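Local structure of ferrichrome ABC transporter substrate-binding protein (5FLY) at residues 8-13 / 105-111; 31-35 / 85-89; 71-75 / 92-96. The protein probably captures ferrichrome-type iron siderophores outside the staphylococcal cell membrane and delivers them to an ABC transporter for uptake. One frame throughout, in Å; residues are numbered along the deposited sequence.

Interaction 1: residues 8-13 / 105-111; sequences FNLKTA and AFDYAKY. With 7PG (2,5,8,11,14,17,20,23-octaoxapentacosan-25-ol), chain P.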
loop_
_atom_site.group_PDB
_atom_site.type_symbol
_atom_site.label_atom_id
_atom_site.label_comp_id
_atom_site.label_asym_id
_atom_site.label_seq_id
_atom_site.Cartn_x
_atom_site.Cartn_y
_atom_site.Cartn_z
ATOM N N PHE A 8 -20.208 -1.134 11.545
ATOM C CA PHE A 8 -19.058 -1.566 10.771
ATOM C C PHE A 8 -18.278 -2.563 11.613
ATOM O O PHE A 8 -17.922 -2.269 12.741
ATOM C CB PHE A 8 -18.178 -0.391 10.383
ATOM C CG PHE A 8 -16.953 -0.803 9.661
ATOM C CD1 PHE A 8 -17.021 -1.120 8.316
ATOM C CD2 PHE A 8 -15.743 -0.918 10.319
ATOM C CE1 PHE A 8 -15.904 -1.517 7.630
ATOM C CE2 PHE A 8 -14.624 -1.330 9.651
ATOM C CZ PHE A 8 -14.696 -1.625 8.296
ATOM N N ASN A 9 -18.041 -3.748 11.067
ATOM C CA ASN A 9 -17.359 -4.801 11.806
ATOM C C ASN A 9 -15.861 -4.768 11.567
ATOM O O ASN A 9 -15.363 -5.319 10.587
ATOM C CB ASN A 9 -17.944 -6.149 11.414
ATOM C CG ASN A 9 -19.430 -6.223 11.683
ATOM O OD1 ASN A 9 -19.888 -5.863 12.767
ATOM N ND2 ASN A 9 -20.196 -6.663 10.691
ATOM N N LEU A 10 -15.143 -4.105 12.462
ATOM C CA LEU A 10 -13.700 -3.938 12.330
ATOM C C LEU A 10 -12.943 -5.158 12.841
ATOM O O LEU A 10 -13.166 -5.592 13.963
ATOM C CB LEU A 10 -13.252 -2.692 13.096
ATOM C CG LEU A 10 -11.759 -2.358 13.120
ATOM C CD1 LEU A 10 -11.263 -2.030 11.715
ATOM C CD2 LEU A 10 -11.485 -1.216 14.077
ATOM N N LYS A 11 -12.049 -5.699 12.020
ATOM C CA LYS A 11 -11.168 -6.772 12.461
ATOM C C LYS A 11 -10.056 -6.223 13.338
ATOM O O LYS A 11 -9.318 -5.341 12.912
ATOM C CB LYS A 11 -10.549 -7.501 11.271
ATOM C CG LYS A 11 -11.564 -8.073 10.312
ATOM C CD LYS A 11 -10.880 -8.805 9.167
ATOM C CE LYS A 11 -11.393 -10.230 9.078
ATOM N NZ LYS A 11 -10.637 -11.064 8.090
ATOM N N THR A 12 -9.934 -6.761 14.550
ATOM C CA THR A 12 -8.940 -6.302 15.507
ATOM C C THR A 12 -8.254 -7.494 16.159
ATOM O O THR A 12 -8.653 -8.643 15.948
ATOM C CB THR A 12 -9.563 -5.445 16.623
ATOM O OG1 THR A 12 -10.303 -6.295 17.506
ATOM C CG2 THR A 12 -10.492 -4.360 16.066
ATOM N N ALA A 13 -7.249 -7.207 16.980
ATOM C CA ALA A 13 -6.547 -8.239 17.737
ATOM C C ALA A 13 -7.503 -9.020 18.618
ATOM O O ALA A 13 -7.281 -10.206 18.886
ATOM C CB ALA A 13 -5.446 -7.616 18.592
ATOM N N ALA A 105 -10.341 3.180 13.650
ATOM C CA ALA A 105 -8.896 3.164 13.740
ATOM C C ALA A 105 -8.400 1.784 13.326
ATOM O O ALA A 105 -8.293 0.850 14.123
ATOM C CB ALA A 105 -8.456 3.517 15.126
ATOM N N PHE A 106 -8.131 1.665 12.037
ATOM C CA PHE A 106 -7.753 0.390 11.460
ATOM C C PHE A 106 -6.438 -0.162 11.988
ATOM O O PHE A 106 -5.426 0.542 12.056
ATOM C CB PHE A 106 -7.634 0.514 9.949
ATOM C CG PHE A 106 -8.953 0.468 9.222
ATOM C CD1 PHE A 106 -9.551 -0.746 8.932
ATOM C CD2 PHE A 106 -9.576 1.637 8.821
ATOM C CE1 PHE A 106 -10.775 -0.793 8.271
ATOM C CE2 PHE A 106 -10.774 1.600 8.145
ATOM C CZ PHE A 106 -11.382 0.380 7.882
ATOM N N ASP A 107 -6.485 -1.446 12.323
ATOM C CA ASP A 107 -5.288 -2.278 12.496
ATOM C C ASP A 107 -4.948 -2.744 11.085
ATOM O O ASP A 107 -5.499 -3.730 10.585
ATOM C CB ASP A 107 -5.558 -3.447 13.463
ATOM C CG ASP A 107 -4.293 -4.225 13.884
ATOM O OD1 ASP A 107 -3.199 -4.163 13.286
ATOM O OD2 ASP A 107 -4.433 -4.975 14.853
ATOM N N TYR A 108 -4.099 -1.961 10.421
ATOM C CA TYR A 108 -3.795 -2.140 9.002
ATOM C C TYR A 108 -3.574 -3.605 8.603
ATOM O O TYR A 108 -4.167 -4.101 7.637
ATOM C CB TYR A 108 -2.557 -1.328 8.624
ATOM C CG TYR A 108 -2.040 -1.721 7.267
ATOM C CD1 TYR A 108 -2.700 -1.301 6.130
ATOM C CD2 TYR A 108 -0.933 -2.557 7.127
ATOM C CE1 TYR A 108 -2.274 -1.674 4.881
ATOM C CE2 TYR A 108 -0.496 -2.949 5.874
ATOM C CZ TYR A 108 -1.173 -2.499 4.755
ATOM O OH TYR A 108 -0.762 -2.860 3.496
ATOM N N ALA A 109 -2.736 -4.301 9.363
ATOM C CA ALA A 109 -2.293 -5.635 8.976
ATOM C C ALA A 109 -3.392 -6.704 8.990
ATOM O O ALA A 109 -3.176 -7.809 8.489
ATOM C CB ALA A 109 -1.140 -6.076 9.870
ATOM N N LYS A 110 -4.567 -6.385 9.528
ATOM C CA LYS A 110 -5.665 -7.355 9.580
ATOM C C LYS A 110 -6.408 -7.531 8.253
ATOM O O LYS A 110 -7.229 -8.442 8.128
ATOM C CB LYS A 110 -6.665 -6.950 10.664
ATOM C CG LYS A 110 -6.111 -7.022 12.062
ATOM C CD LYS A 110 -5.751 -8.441 12.426
ATOM C CE LYS A 110 -5.204 -8.540 13.833
ATOM N NZ LYS A 110 -4.907 -9.967 14.140
ATOM N N TYR A 111 -6.115 -6.678 7.274
ATOM C CA TYR A 111 -6.759 -6.735 5.954
ATOM C C TYR A 111 -5.724 -6.858 4.840
ATOM O O TYR A 111 -4.810 -6.032 4.754
ATOM C CB TYR A 111 -7.596 -5.473 5.685
ATOM C CG TYR A 111 -8.780 -5.282 6.607
ATOM C CD1 TYR A 111 -8.643 -4.666 7.844
ATOM C CD2 TYR A 111 -10.045 -5.719 6.229
ATOM C CE1 TYR A 111 -9.739 -4.498 8.679
ATOM C CE2 TYR A 111 -11.142 -5.546 7.054
ATOM C CZ TYR A 111 -10.981 -4.937 8.277
ATOM O OH TYR A 111 -12.091 -4.757 9.088
HETATM C C2 7PG P . 4.678 6.211 3.886
HETATM O O1 7PG P . 5.932 6.721 3.522
HETATM C C3 7PG P . 6.967 5.788 3.641
HETATM C C4 7PG P . 7.748 6.034 4.928
HETATM O O2 7PG P . 8.984 5.373 4.900
HETATM C C5 7PG P . 8.911 4.007 4.615
HETATM C C6 7PG P . 9.949 3.213 5.402
HETATM O O3 7PG P . 9.420 1.957 5.735
HETATM C C7 7PG P . 8.658 1.895 6.910
HETATM C C8 7PG P . 7.903 0.564 6.947
HETATM O O4 7PG P . 7.007 0.475 8.027
HETATM C C9 7PG P . 6.029 1.469 8.054
HETATM C C10 7PG P . 4.732 1.034 8.740
HETATM O O5 7PG P . 3.691 1.732 8.103
HETATM C C11 7PG P . 2.377 1.301 8.331
HETATM C C12 7PG P . 1.487 1.776 7.177
HETATM O O6 7PG P . 0.925 0.677 6.504
HETATM C C13 7PG P . 1.541 0.260 5.317
HETATM C C14 7PG P . 1.324 1.296 4.219
HETATM O O7 7PG P . 1.010 0.628 3.031
HETATM C C15 7PG P . 0.198 1.345 2.141
HETATM O O HOH W 1 -14.411 -5.680 8.168
HETATM O O HOH W 2 -8.298 -3.439 11.366
HETATM O O HOH W 3 -9.362 -9.505 6.658
HETATM O O HOH W 4 -6.288 -4.685 16.763
#
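The aliphatic chain of K11 lies over one face of the Y111 ring, with CD of K11 4.2 Å from the ring centroid and 24° off its normal, a CH-pi contact. The same tyrosine pins the strand's backbone: N of K11 donates to OH of Y111 (3.1 Å, 172°), and water 1 joins that hydroxyl (2.7 Å) to O of N9 (2.6 Å). CD1 of L10 lies at the edge of this ring and also packs on F106 (L10 CD1 to F106 CD1, 3.5 Å), while CZ of F8 meets CZ of F106 at 3.9 Å. The two-stranded antiparallel hairpin 5-12/15-22 thus packs against 103-106, an outermost strand of the parallel sheet, without joining it. Farther along, K110 packs on K11 (K110 CG to K11 O, 3.7 Å), and water 2 bridges the backbones, donating to O of K11 (2.7 Å) and O of D107 (2.9 Å). A119 and I123 of helix 113-124 touch F8, and M120 touches F106. Past the strand, the 3-10 segment 108-110 carries Y108 away from the hairpin into the ligand pocket, where O6 of the bound 7PG lies over its ring, 3.8 Å from CD2 of Y108.

Interaction 2: residues 31-35 / 85-89; sequences MAPTY and IITYN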
loop_
_atom_site.group_PDB
_atom_site.type_symbol
_atom_site.label_atom_id
_atom_site.label_comp_id
_atom_site.label_asym_id
_atom_site.label_seq_id
_atom_site.Cartn_x
_atom_site.Cartn_y
_atom_site.Cartn_z
ATOM N N MET A 31 -7.673 10.333 7.962
ATOM C CA MET A 31 -6.349 10.657 8.501
ATOM C C MET A 31 -5.296 9.605 8.153
ATOM O O MET A 31 -4.098 9.884 8.211
ATOM C CB MET A 31 -6.411 10.821 10.015
ATOM C CG MET A 31 -7.164 12.049 10.472
ATOM S SD MET A 31 -6.617 13.579 9.653
ATOM C CE MET A 31 -4.873 13.582 10.023
ATOM N N ALA A 32 -5.735 8.392 7.837
ATOM C CA ALA A 32 -4.829 7.320 7.451
ATOM C C ALA A 32 -4.742 7.257 5.913
ATOM O O ALA A 32 -5.700 6.841 5.252
ATOM C CB ALA A 32 -5.303 5.998 8.019
ATOM N N PRO A 33 -3.600 7.667 5.334
ATOM C CA PRO A 33 -3.555 7.769 3.870
ATOM C C PRO A 33 -3.733 6.441 3.139
ATOM O O PRO A 33 -4.121 6.451 1.975
ATOM C CB PRO A 33 -2.167 8.358 3.601
ATOM C CG PRO A 33 -1.368 8.113 4.840
ATOM C CD PRO A 33 -2.365 8.167 5.960
ATOM N N THR A 34 -3.445 5.330 3.805
ATOM C CA THR A 34 -3.694 4.015 3.237
ATOM C C THR A 34 -5.105 3.871 2.670
ATOM O O THR A 34 -5.275 3.235 1.631
ATOM C CB THR A 34 -3.443 2.927 4.302
ATOM O OG1 THR A 34 -2.050 2.972 4.664
ATOM C CG2 THR A 34 -3.815 1.548 3.798
ATOM N N TYR A 35 -6.092 4.475 3.330
ATOM C CA TYR A 35 -7.504 4.285 2.979
ATOM C C TYR A 35 -8.055 5.410 2.095
ATOM O O TYR A 35 -9.190 5.333 1.628
ATOM C CB TYR A 35 -8.341 4.138 4.269
ATOM C CG TYR A 35 -7.748 3.055 5.125
ATOM C CD1 TYR A 35 -7.937 1.708 4.814
ATOM C CD2 TYR A 35 -6.928 3.370 6.200
ATOM C CE1 TYR A 35 -7.343 0.713 5.548
ATOM C CE2 TYR A 35 -6.338 2.393 6.944
ATOM C CZ TYR A 35 -6.540 1.054 6.609
ATOM O OH TYR A 35 -5.947 0.056 7.332
ATOM N N ILE A 85 -14.568 9.472 11.040
ATOM C CA ILE A 85 -13.122 9.662 10.972
ATOM C C ILE A 85 -12.447 8.315 10.758
ATOM O O ILE A 85 -12.823 7.350 11.401
ATOM C CB ILE A 85 -12.585 10.304 12.263
ATOM C CG1 ILE A 85 -13.231 11.680 12.481
ATOM C CG2 ILE A 85 -11.067 10.403 12.226
ATOM C CD1 ILE A 85 -13.072 12.213 13.892
ATOM N N ILE A 86 -11.498 8.256 9.818
ATOM C CA ILE A 86 -10.737 7.052 9.510
ATOM C C ILE A 86 -9.281 7.294 9.850
ATOM O O ILE A 86 -8.696 8.262 9.397
ATOM C CB ILE A 86 -10.821 6.655 8.004
ATOM C CG1 ILE A 86 -12.265 6.636 7.508
ATOM C CG2 ILE A 86 -10.108 5.308 7.752
ATOM C CD1 ILE A 86 -13.143 5.646 8.196
ATOM N N THR A 87 -8.696 6.421 10.665
ATOM C CA THR A 87 -7.282 6.546 11.003
ATOM C C THR A 87 -6.688 5.164 11.242
ATOM O O THR A 87 -7.304 4.150 10.892
ATOM C CB THR A 87 -7.066 7.460 12.248
ATOM O OG1 THR A 87 -5.674 7.799 12.353
ATOM C CG2 THR A 87 -7.595 6.809 13.534
ATOM N N TYR A 88 -5.479 5.128 11.797
ATOM C CA TYR A 88 -4.818 3.866 12.159
ATOM C C TYR A 88 -4.896 3.664 13.653
ATOM O O TYR A 88 -4.976 4.625 14.414
ATOM C CB TYR A 88 -3.335 3.838 11.776
ATOM C CG TYR A 88 -2.967 4.068 10.335
ATOM C CD1 TYR A 88 -3.166 3.095 9.365
ATOM C CD2 TYR A 88 -2.336 5.243 9.966
ATOM C CE1 TYR A 88 -2.783 3.322 8.058
ATOM C CE2 TYR A 88 -1.963 5.481 8.674
ATOM C CZ TYR A 88 -2.178 4.519 7.727
ATOM O OH TYR A 88 -1.781 4.805 6.446
ATOM N N ASN A 89 -4.827 2.417 14.090
ATOM C CA ASN A 89 -4.838 2.164 15.516
ATOM C C ASN A 89 -3.541 2.664 16.165
ATOM O O ASN A 89 -3.482 2.785 17.383
ATOM C CB ASN A 89 -5.092 0.670 15.800
ATOM C CG ASN A 89 -3.920 -0.225 15.440
ATOM O OD1 ASN A 89 -3.067 0.141 14.638
ATOM N ND2 ASN A 89 -3.894 -1.423 16.024
HETATM O O HOH W 5 -3.160 8.301 11.113
#
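This buried contact sets the loop that follows strand 28-30 against the C-terminal end of strand 84-88, its neighbour in the parallel sheet. O of I86 accepts hydrogen bonds from N of M31 (2.7 Å) and, weakly, from N of A32 (3.3 Å), so pairing carries on just past strand 28-30 before the chain turns off. Y88 then reaches across the loop. CB of A32 sits squarely over its ring, 3.4 Å from the centroid and 10° off the normal, a close CH-pi contact. At the ring's tip OH of Y88 shares a hydrogen bond with OG1 of T34 (2.6 Å); T34 also touches the bound 7PG and belongs to its pocket. Y35 approaches obliquely (Y35 CE2 to Y88 CE1, 3.8 Å) and packs on I86 (Y35 CD2 to I86 CG2, 4.0 Å). OG1 of T87 is hydrogen-bonded to OD2 of D91 and accepts from water 5 (2.8 Å). The loop leads into helix 36-41; beyond strand 84-88, F106 of strand 103-106 stacks on Y35, while Q116 and M120 of helix 113-124 border Y35 and V77 of helix 74-79 touches M31.

Interaction 3: residues 71-75 / 92-96; sequences AEDVE and KNTDK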
loop_
_atom_site.group_PDB
_atom_site.type_symbol
_atom_site.label_atom_id
_atom_site.label_comp_id
_atom_site.label_asym_id
_atom_site.label_seq_id
_atom_site.Cartn_x
_atom_site.Cartn_y
_atom_site.Cartn_z
ATOM N N ALA A 71 -0.982 15.482 10.601
ATOM C CA ALA A 71 -1.146 14.170 11.250
ATOM C C ALA A 71 -1.676 14.235 12.682
ATOM O O ALA A 71 -2.351 13.312 13.145
ATOM C CB ALA A 71 0.185 13.414 11.248
ATOM N N GLU A 72 -1.346 15.308 13.389
ATOM C CA GLU A 72 -1.768 15.460 14.777
ATOM C C GLU A 72 -2.736 16.615 14.980
ATOM O O GLU A 72 -3.033 16.972 16.119
ATOM C CB GLU A 72 -0.555 15.672 15.680
ATOM C CG GLU A 72 0.482 14.560 15.607
ATOM C CD GLU A 72 1.604 14.736 16.617
ATOM O OE1 GLU A 72 1.677 15.806 17.269
ATOM O OE2 GLU A 72 2.412 13.791 16.769
ATOM N N ASP A 73 -3.224 17.203 13.887
ATOM C CA ASP A 73 -4.086 18.383 13.985
ATOM C C ASP A 73 -5.554 18.028 14.276
ATOM O O ASP A 73 -6.431 18.128 13.418
ATOM C CB ASP A 73 -3.982 19.215 12.704
ATOM C CG ASP A 73 -4.433 20.659 12.906
ATOM O OD1 ASP A 73 -5.140 20.924 13.894
ATOM O OD2 ASP A 73 -4.079 21.534 12.080
ATOM N N VAL A 74 -5.813 17.629 15.515
ATOM C CA VAL A 74 -7.160 17.255 15.940
ATOM C C VAL A 74 -8.128 18.447 15.817
ATOM O O VAL A 74 -9.302 18.290 15.491
ATOM C CB VAL A 74 -7.151 16.734 17.403
ATOM C CG1 VAL A 74 -8.567 16.470 17.904
ATOM C CG2 VAL A 74 -6.306 15.472 17.518
ATOM N N GLU A 75 -7.640 19.651 16.065
ATOM C CA GLU A 75 -8.529 20.800 15.978
ATOM C C GLU A 75 -8.959 21.036 14.528
ATOM O O GLU A 75 -10.094 21.458 14.291
ATOM C CB GLU A 75 -7.874 22.039 16.597
ATOM C CG GLU A 75 -7.770 21.888 18.097
ATOM C CD GLU A 75 -7.454 23.173 18.818
ATOM O OE1 GLU A 75 -8.098 24.196 18.528
ATOM O OE2 GLU A 75 -6.563 23.151 19.693
ATOM N N LYS A 92 -1.931 8.248 18.054
ATOM C CA LYS A 92 -1.894 8.579 19.472
ATOM C C LYS A 92 -3.176 9.279 19.940
ATOM O O LYS A 92 -3.507 9.243 21.122
ATOM C CB LYS A 92 -0.670 9.455 19.786
ATOM C CG LYS A 92 -0.700 10.871 19.219
ATOM C CD LYS A 92 0.458 11.700 19.789
ATOM C CE LYS A 92 0.567 13.081 19.136
ATOM N NZ LYS A 92 -0.406 14.094 19.661
ATOM N N ASN A 93 -3.904 9.890 19.006
ATOM C CA ASN A 93 -5.059 10.730 19.335
ATOM C C ASN A 93 -6.426 10.059 19.161
ATOM O O ASN A 93 -7.447 10.742 19.106
ATOM C CB ASN A 93 -5.020 11.997 18.481
ATOM C CG ASN A 93 -3.958 12.971 18.936
ATOM O OD1 ASN A 93 -3.845 13.259 20.123
ATOM N ND2 ASN A 93 -3.184 13.491 17.994
ATOM N N THR A 94 -6.451 8.733 19.072
ATOM C CA THR A 94 -7.704 8.025 18.841
ATOM C C THR A 94 -8.795 8.369 19.855
ATOM O O THR A 94 -9.958 8.483 19.490
ATOM C CB THR A 94 -7.508 6.487 18.833
ATOM O OG1 THR A 94 -6.717 6.081 19.963
ATOM C CG2 THR A 94 -6.817 6.063 17.580
ATOM N N ASP A 95 -8.443 8.549 21.124
ATOM C CA ASP A 95 -9.468 8.825 22.129
ATOM C C ASP A 95 -10.063 10.221 21.895
ATOM O O ASP A 95 -11.257 10.410 22.076
ATOM C CB ASP A 95 -8.916 8.703 23.564
ATOM C CG ASP A 95 -10.038 8.528 24.624
ATOM O OD1 ASP A 95 -10.608 7.424 24.733
ATOM O OD2 ASP A 95 -10.361 9.479 25.366
ATOM N N LYS A 96 -9.231 11.173 21.468
ATOM C CA LYS A 96 -9.697 12.535 21.185
ATOM C C LYS A 96 -10.621 12.525 19.961
ATOM O O LYS A 96 -11.678 13.158 19.955
ATOM C CB LYS A 96 -8.514 13.484 20.952
ATOM C CG LYS A 96 -7.711 13.850 22.221
ATOM C CD LYS A 96 -6.457 14.666 21.887
ATOM C CE LYS A 96 -6.798 16.066 21.350
ATOM N NZ LYS A 96 -5.592 16.824 20.845
HETATM O O HOH W 6 -2.923 16.083 18.993
#
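One water lies between O of E72 and two lysines of the facing segment: water 6 donates to O of E72 (3.0 Å) and accepts weakly from NZ of K92 and NZ of K96, each at 3.3 Å. Direct charge pairing is slack, since the salt bridge from OE1 of E72 to NZ of K92 is long at 3.6 Å. Below these polar groups V74 fills the gap, its CG2 lying 3.7 Å from CG of N93 and 3.7 Å from NZ of K96. Each segment runs from a turn into the first turn of a helix. D73, the centre of an inverse gamma turn closed by N of V74 to O of E72 (2.9 Å), is the N-cap of helix 74-79, its OD1 accepting from N of K76; N93 holds the N-cap position of helix 94-100. The N-terminal ends of two successive helices thus meet at the surface, one leading into strand 84-88 and the other following it, an arrangement characteristic of the alternating helices and parallel strands in this solute-binding protein domain.

Overall arrangement
From the N terminus, strand 5-12 opens the widest loop, which interaction 1 closes at 105-111; the other two contacts are nested inside it. The chain next runs through strand 28-30 into 31-35, then through 71-75 before 85-89 completes interaction 2 and 92-96 completes interaction 3, so these two loops cross. Interactions 1 and 2 share the parallel sheet: F106 probably hydrogen-bonds T87 and N89 through its backbone, and OH of Y35 packs 3.1 Å from CB of F106. T94 packs against A105 and Y88, bringing helix 94-100 to strands 103-106 and 84-88. Together they join hairpin, sheet edge, pocket loop and two helix starts within one lobe, with T34 and Y108 facing the ligand.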